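Local coordinates for protein cephalosporin hydroxylase CMCI (Streptomyces clavuligerus, PDB 2BM8) that probably takes part in cephamycin biosynthesis, in the hydroxylation and methylation that give the cephalosporin nucleus its 7-methoxy group, and has a Rossmann-like methyltransferase fold, at residues T144-H147 / L148-M151; F157-N160 / A161-N164; I168-W171 / A172-L176. The protein carries 3 engineered substitutions. All coordinates share one frame; numbering follows the deposited sequence.

Interaction 1: residues T144-H147 / L148-M151; sequences TFEH and LREM
Glu146 and Arg149 meet across a type II beta turn, a local surface contact in the loop that leads from strand 132-136 to strand 155-159. The turn is closed by Arg149 N, which donates to Glu146 O at 3.3 Å. Beside this bond the two charged side chains come together. The Glu146 carboxylate lies against the aliphatic part of the arginine, OE1 being 3.2 Å from Arg149 CD, while the salt bridge from OE1 to Arg149 NE is long, at 3.7 Å. Because the oxygen sits well out of the guanidinium plane, no N-H is aimed at it and the attraction is one of charge alone. The Arg149 chain bends at chi3 (80°), which turns NE back toward the acid. His147 and Leu148 occupy the two central positions of the turn, and CD2 of the imidazole is 3.4 Å from Leu148 CG, which lies at the ring edge. With an alanine at His147, Leu148 CG and CD1 would probably lose the ring edge they rest against. The side chains of His147 and Leu148 also pack against Ile115 and Ile113 of strand 111-116, and the His147 ring meets that of His135; Arg149 reaches Trp171 and His175 of helix 165-175.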
loop_
_atom_site.group_PDB
_atom_site.type_symbol
_atom_site.label_atom_id
_atom_site.label_comp_id
_atom_site.label_asym_id
_atom_site.label_seq_id
_atom_site.Cartn_x
_atom_site.Cartn_y
_atom_site.Cartn_z
ATOM N N THR B 144 9.064 -22.740 40.955
ATOM C CA THR B 144 10.186 -22.006 40.374
ATOM C C THR B 144 10.144 -20.521 40.702
ATOM O O THR B 144 11.161 -19.933 41.048
ATOM C CB THR B 144 10.145 -22.141 38.843
ATOM O OG1 THR B 144 10.455 -23.488 38.469
ATOM C CG2 THR B 144 11.230 -21.301 38.181
ATOM N N PHE B 145 8.962 -19.928 40.565
ATOM C CA PHE B 145 8.774 -18.486 40.686
ATOM C C PHE B 145 8.706 -17.986 42.114
ATOM O O PHE B 145 8.807 -16.781 42.333
ATOM C CB PHE B 145 7.500 -18.058 39.953
ATOM C CG PHE B 145 7.564 -18.275 38.476
ATOM C CD1 PHE B 145 7.140 -19.472 37.921
ATOM C CD2 PHE B 145 8.067 -17.289 37.641
ATOM C CE1 PHE B 145 7.205 -19.681 36.559
ATOM C CE2 PHE B 145 8.137 -17.491 36.279
ATOM C CZ PHE B 145 7.702 -18.692 35.733
ATOM N N GLU B 146 8.530 -18.899 43.071
ATOM C CA GLU B 146 8.407 -18.548 44.497
ATOM C C GLU B 146 9.485 -17.565 44.976
ATOM O O GLU B 146 9.165 -16.560 45.624
ATOM C CB GLU B 146 8.392 -19.818 45.373
ATOM C CG GLU B 146 8.486 -19.598 46.892
ATOM C CD GLU B 146 7.257 -18.941 47.530
ATOM O OE1 GLU B 146 6.125 -19.099 47.003
ATOM O OE2 GLU B 146 7.428 -18.271 48.586
ATOM N N HIS B 147 10.747 -17.836 44.651
ATOM C CA HIS B 147 11.805 -16.886 44.959
ATOM C C HIS B 147 11.350 -15.514 44.519
ATOM O O HIS B 147 10.694 -15.371 43.482
ATOM C CB HIS B 147 13.130 -17.251 44.271
ATOM C CG HIS B 147 13.111 -17.140 42.770
ATOM N ND1 HIS B 147 13.142 -18.244 41.943
ATOM C CD2 HIS B 147 13.105 -16.061 41.947
ATOM C CE1 HIS B 147 13.138 -17.849 40.680
ATOM N NE2 HIS B 147 13.114 -16.529 40.657
ATOM N N LEU B 148 11.660 -14.499 45.311
ATOM C CA LEU B 148 11.511 -13.123 44.840
ATOM C C LEU B 148 10.025 -12.678 44.567
ATOM O O LEU B 148 9.728 -11.817 43.728
ATOM C CB LEU B 148 12.481 -12.905 43.655
ATOM C CG LEU B 148 13.927 -13.426 43.925
ATOM C CD1 LEU B 148 14.905 -13.124 42.787
ATOM C CD2 LEU B 148 14.517 -12.954 45.279
ATOM N N ARG B 149 9.117 -13.306 45.317
ATOM C CA ARG B 149 7.993 -12.608 45.941
ATOM C C ARG B 149 8.625 -11.719 47.020
ATOM O O ARG B 149 8.041 -10.751 47.490
ATOM C CB ARG B 149 7.036 -13.586 46.631
ATOM C CG ARG B 149 6.450 -14.677 45.748
ATOM C CD ARG B 149 5.995 -15.910 46.517
ATOM N NE ARG B 149 4.681 -15.702 47.122
ATOM C CZ ARG B 149 4.454 -15.267 48.366
ATOM N NH1 ARG B 149 5.447 -15.006 49.218
ATOM N NH2 ARG B 149 3.201 -15.110 48.769
ATOM N N GLU B 150 9.820 -12.127 47.433
ATOM C CA GLU B 150 10.711 -11.351 48.277
ATOM C C GLU B 150 11.161 -9.984 47.674
ATOM O O GLU B 150 11.749 -9.168 48.389
ATOM C CB GLU B 150 11.913 -12.267 48.601
ATOM C CG GLU B 150 13.053 -11.689 49.430
ATOM C CD GLU B 150 14.390 -11.739 48.690
ATOM O OE1 GLU B 150 14.885 -12.867 48.434
ATOM O OE2 GLU B 150 14.947 -10.658 48.359
ATOM N N MET B 151 10.871 -9.712 46.398
ATOM C CA MET B 151 11.406 -8.511 45.727
ATOM C C MET B 151 10.557 -7.252 45.879
ATOM O O MET B 151 9.404 -7.303 46.301
ATOM C CB MET B 151 11.663 -8.782 44.242
ATOM C CG MET B 151 12.850 -9.711 43.997
ATOM S SD MET B 151 14.512 -9.012 44.081
ATOM C CE MET B 151 14.838 -8.990 45.868
#

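Interaction 2: residues F157-N160 / A161-N164; sequences FIDN and AHAN. Engineered in segment 157-160: Asn160 (natural residue Asp).
Asp159 and His162 shape the turn at the C-terminal end of strand 155-159, in the Rossmann-like sheet where the chain leaves a parallel strand for the next helix. The tight part is the buried Asp159 carboxylate. Its CG stands anti to the backbone N (chi1 175°), which carries OD2 across to two successive amides, Ala161 N at 3.0 Å and His162 N at 2.8 Å. The two donors arrive differently: His162 N uses the syn lone pair of OD2, whereas Ala161 N comes from 54° above the carboxylate plane. Gripped twice, the carboxylate probably helps to fix the path of the chain just beyond the strand. Its other oxygen, OD1, has a weak hydrogen bond to Thr165 OG1 and lies 3.1 Å from His162 ND1 without bonding to it, the imidazole being turned 67° from the carboxylate plane. The other side is looser and watered. Asn160, an engineered replacement of the natural Asp, points its CB away from the segment 161-164, and its ND2 is hydrogen-bonded to Glu87 OE1. His162 O reaches Asn13 of the second subunit. Between the Asn160 amide and the imidazole sits a water in the ring plane, donating to Asn160 OD1 and hydrogen-bonded to His162 NE2, 3.1 Å from each atom.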
loop_
_atom_site.group_PDB
_atom_site.type_symbol
_atom_site.label_atom_id
_atom_site.label_comp_id
_atom_site.label_asym_id
_atom_site.label_seq_id
_atom_site.Cartn_x
_atom_site.Cartn_y
_atom_site.Cartn_z
ATOM N N PHE B 157 6.786 -7.496 35.160
ATOM C CA PHE B 157 7.004 -8.893 34.817
ATOM C C PHE B 157 6.801 -9.042 33.311
ATOM O O PHE B 157 5.736 -8.729 32.797
ATOM C CB PHE B 157 6.010 -9.768 35.585
ATOM C CG PHE B 157 6.248 -11.243 35.435
ATOM C CD1 PHE B 157 6.762 -11.988 36.495
ATOM C CD2 PHE B 157 5.973 -11.892 34.232
ATOM C CE1 PHE B 157 6.990 -13.349 36.363
ATOM C CE2 PHE B 157 6.209 -13.253 34.087
ATOM C CZ PHE B 157 6.717 -13.985 35.152
ATOM N N ILE B 158 7.812 -9.528 32.607
ATOM C CA ILE B 158 7.774 -9.609 31.145
ATOM C C ILE B 158 7.930 -11.055 30.693
ATOM O O ILE B 158 8.948 -11.689 30.951
ATOM C CB ILE B 158 8.879 -8.738 30.505
ATOM C CG1 ILE B 158 8.833 -7.327 31.087
ATOM C CG2 ILE B 158 8.709 -8.684 28.977
ATOM C CD1 ILE B 158 9.923 -6.439 30.605
ATOM N N ASP B 159 6.893 -11.570 30.042
ATOM C CA ASP B 159 6.944 -12.876 29.409
ATOM C C ASP B 159 7.518 -12.817 27.984
ATOM O O ASP B 159 6.931 -12.207 27.105
ATOM C CB ASP B 159 5.543 -13.465 29.346
ATOM C CG ASP B 159 5.510 -14.759 28.591
ATOM O OD1 ASP B 159 4.595 -14.937 27.738
ATOM O OD2 ASP B 159 6.387 -15.636 28.790
ATOM N N ASN B 160 8.673 -13.452 27.783
ATOM C CA ASN B 160 9.238 -13.722 26.449
ATOM C C ASN B 160 9.330 -15.231 26.160
ATOM O O ASN B 160 9.868 -15.626 25.146
ATOM C CB ASN B 160 10.629 -13.082 26.301
ATOM C CG ASN B 160 10.564 -11.589 25.985
ATOM O OD1 ASN B 160 10.111 -11.185 24.903
ATOM N ND2 ASN B 160 11.017 -10.760 26.927
ATOM N N ALA B 161 8.792 -16.073 27.037
ATOM C CA ALA B 161 8.894 -17.529 26.876
ATOM C C ALA B 161 7.604 -18.156 26.331
ATOM O O ALA B 161 7.637 -18.986 25.428
ATOM C CB ALA B 161 9.291 -18.176 28.208
ATOM N N HIS B 162 6.477 -17.751 26.906
ATOM C CA HIS B 162 5.137 -18.052 26.394
ATOM C C HIS B 162 4.712 -19.521 26.508
ATOM O O HIS B 162 3.991 -20.019 25.643
ATOM C CB HIS B 162 4.978 -17.633 24.923
ATOM C CG HIS B 162 5.658 -16.352 24.551
ATOM N ND1 HIS B 162 5.031 -15.131 24.625
ATOM C CD2 HIS B 162 6.881 -16.113 24.021
ATOM C CE1 HIS B 162 5.849 -14.191 24.185
ATOM N NE2 HIS B 162 6.979 -14.759 23.816
ATOM N N ALA B 163 5.116 -20.208 27.573
ATOM C CA ALA B 163 4.798 -21.631 27.719
ATOM C C ALA B 163 3.567 -21.887 28.590
ATOM O O ALA B 163 2.578 -22.476 28.133
ATOM C CB ALA B 163 6.019 -22.400 28.253
ATOM N N ASN B 164 3.604 -21.468 29.844
ATOM C CA ASN B 164 2.493 -21.782 30.770
ATOM C C ASN B 164 1.869 -20.465 31.187
ATOM O O ASN B 164 1.469 -20.284 32.311
ATOM C CB ASN B 164 3.056 -22.564 31.972
ATOM C CG ASN B 164 1.991 -23.232 32.831
ATOM O OD1 ASN B 164 0.904 -23.596 32.372
ATOM N ND2 ASN B 164 2.323 -23.415 34.105
HETATM O O HOH W 1 8.869 -12.634 22.502
#

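Interaction 3: residues I168-W171 / A172-L176; sequences IMKW and AVDHL
Ile168 to His175 form the last turns of helix 165-175, and consecutive i to i+4 bonds join residues 168-171 to residues 172-175: Ala172 N to Ile168 O and Val173 N to Met169 O, followed by Asp174 N to Lys170 O at 3.2 Å. The fourth, His175 N to Trp171 O, is 2.8 Å long. The same carbonyl also receives a weak bond from the imidazole, His175 ND1 lying 3.3 Å from Trp171 O, so that backbone and side chain of one residue share a single acceptor near the helix end. Leu176 then leaves helical geometry.

Trp171 carries most of the side-chain contact. With CG anti to the backbone N (chi1 175°), its indole extends beside the last turn, where His175 CB makes a CH-pi contact over one face, 3.9 Å from the centroid of the five-membered ring. The imidazole beyond is slid aside: its plane is 28° from the indole plane and the rings barely overlap, although His175 ND1 comes within 3.2 Å of Trp171 CD1.

This helix is the crossover of a beta-alpha-beta unit between parallel strands 155-159 and 182-185, a basic element of Rossmann-like folds. Met169 and Ala172 face the sheet through Phe183, while Met169 and Val173 touch Leu211 of strand 211-214. At the benzo end of the indole, Leu176 CD2 packs 3.4 Å from Trp171 CZ3, approaching obliquely, and Ala172 CB lies 3.9 Å from Trp171 CE3.

The side toward the second subunit mixes polar and apolar contacts: Asp174 OD1 is hydrogen-bonded to Tyr4 OH of the second subunit, and Val173 packs on that same tyrosine. Lys170 NZ remains 5.7 Å from Asp174 OD2, a separation at which any attraction would probably be weak.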
loop_
_atom_site.group_PDB
_atom_site.type_symbol
_atom_site.label_atom_id
_atom_site.label_comp_id
_atom_site.label_asym_id
_atom_site.label_seq_id
_atom_site.Cartn_x
_atom_site.Cartn_y
_atom_site.Cartn_z
ATOM N N ILE B 168 0.975 -18.893 34.892
ATOM C CA ILE B 168 1.961 -18.008 35.513
ATOM C C ILE B 168 1.314 -16.678 35.872
ATOM O O ILE B 168 1.661 -16.067 36.874
ATOM C CB ILE B 168 3.161 -17.780 34.563
ATOM C CG1 ILE B 168 3.926 -19.077 34.328
ATOM C CG2 ILE B 168 4.117 -16.740 35.124
ATOM C CD1 ILE B 168 4.817 -19.016 33.096
ATOM N N MET B 169 0.370 -16.244 35.043
ATOM C CA MET B 169 -0.415 -15.020 35.291
ATOM C C MET B 169 -1.288 -15.133 36.531
ATOM O O MET B 169 -1.383 -14.185 37.289
ATOM C CB MET B 169 -1.318 -14.693 34.096
ATOM C CG MET B 169 -1.376 -13.226 33.718
ATOM S SD MET B 169 -1.843 -13.045 31.977
ATOM C CE MET B 169 -3.523 -12.576 32.133
ATOM N N LYS B 170 -1.936 -16.284 36.706
ATOM C CA LYS B 170 -2.772 -16.547 37.871
ATOM C C LYS B 170 -1.897 -16.543 39.131
ATOM O O LYS B 170 -2.275 -15.981 40.167
ATOM C CB LYS B 170 -3.524 -17.885 37.707
ATOM C CG LYS B 170 -4.114 -18.532 39.017
ATOM C CD LYS B 170 -4.500 -20.010 38.782
ATOM C CE LYS B 170 -4.919 -20.750 40.064
ATOM N NZ LYS B 170 -4.172 -22.044 40.318
ATOM N N TRP B 171 -0.716 -17.156 39.029
ATOM C CA TRP B 171 0.237 -17.151 40.128
ATOM C C TRP B 171 0.677 -15.722 40.468
ATOM O O TRP B 171 0.693 -15.335 41.638
ATOM C CB TRP B 171 1.463 -18.033 39.831
ATOM C CG TRP B 171 2.485 -17.912 40.917
ATOM C CD1 TRP B 171 2.547 -18.639 42.076
ATOM C CD2 TRP B 171 3.550 -16.959 40.983
ATOM N NE1 TRP B 171 3.600 -18.206 42.846
ATOM C CE2 TRP B 171 4.231 -17.175 42.202
ATOM C CE3 TRP B 171 4.007 -15.947 40.126
ATOM C CZ2 TRP B 171 5.338 -16.425 42.585
ATOM C CZ3 TRP B 171 5.110 -15.197 40.505
ATOM C CH2 TRP B 171 5.761 -15.439 41.732
ATOM N N ALA B 172 1.016 -14.936 39.453
ATOM C CA ALA B 172 1.545 -13.597 39.684
ATOM C C ALA B 172 0.486 -12.683 40.274
ATOM O O ALA B 172 0.788 -11.874 41.130
ATOM C CB ALA B 172 2.116 -13.004 38.402
ATOM N N VAL B 173 -0.754 -12.827 39.829
ATOM C CA VAL B 173 -1.840 -11.988 40.312
ATOM C C VAL B 173 -2.100 -12.270 41.788
ATOM O O VAL B 173 -2.337 -11.345 42.554
ATOM C CB VAL B 173 -3.155 -12.210 39.498
ATOM C CG1 VAL B 173 -4.390 -11.875 40.328
ATOM C CG2 VAL B 173 -3.144 -11.387 38.202
ATOM N N ASP B 174 -2.044 -13.543 42.177
ATOM C CA ASP B 174 -2.370 -13.966 43.540
ATOM C C ASP B 174 -1.189 -13.801 44.513
ATOM O O ASP B 174 -1.398 -13.492 45.688
ATOM C CB ASP B 174 -2.842 -15.437 43.550
ATOM C CG ASP B 174 -4.209 -15.648 42.855
ATOM O OD1 ASP B 174 -5.034 -14.708 42.797
ATOM O OD2 ASP B 174 -4.547 -16.744 42.349
ATOM N N HIS B 175 0.039 -13.987 44.018
ATOM C CA HIS B 175 1.228 -14.132 44.872
ATOM C C HIS B 175 2.325 -13.069 44.670
ATOM O O HIS B 175 3.256 -13.003 45.466
ATOM C CB HIS B 175 1.846 -15.533 44.674
ATOM C CG HIS B 175 0.923 -16.664 45.033
ATOM N ND1 HIS B 175 0.289 -17.444 44.083
ATOM C CD2 HIS B 175 0.520 -17.140 46.240
ATOM C CE1 HIS B 175 -0.467 -18.345 44.691
ATOM N NE2 HIS B 175 -0.343 -18.182 45.997
ATOM N N LEU B 176 2.222 -12.239 43.633
ATOM C CA LEU B 176 3.303 -11.313 43.286
ATOM C C LEU B 176 2.896 -9.853 43.086
ATOM O O LEU B 176 3.446 -8.975 43.729
ATOM C CB LEU B 176 4.034 -11.797 42.024
ATOM C CG LEU B 176 5.415 -11.174 41.765
ATOM C CD1 LEU B 176 6.247 -11.024 43.036
ATOM C CD2 LEU B 176 6.184 -11.985 40.742
#

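The three contacts illustrate how chemistry follows position in a Rossmann-like domain. Interaction 1 is a surface turn closed by a backbone hydrogen bond and flanked by a long salt bridge, interaction 2 a partly buried polar turn near the chain's centre, and interaction 3 a mostly buried helical contact led by aromatic and aliphatic groups. Interactions 2 and 3 lie on consecutive elements, strand 155-159 and helix 165-175, and both reach the second subunit; no other chain touches interaction 1. Phe157 connects them all, its CZ being 3.9 Å from Phe145 CE2 and 3.8 Å from Ile168 CG2. Interaction 1 also backs onto interaction 3, where Phe145 O meets Trp171 CH2 and Leu148 O meets Leu176 CD1.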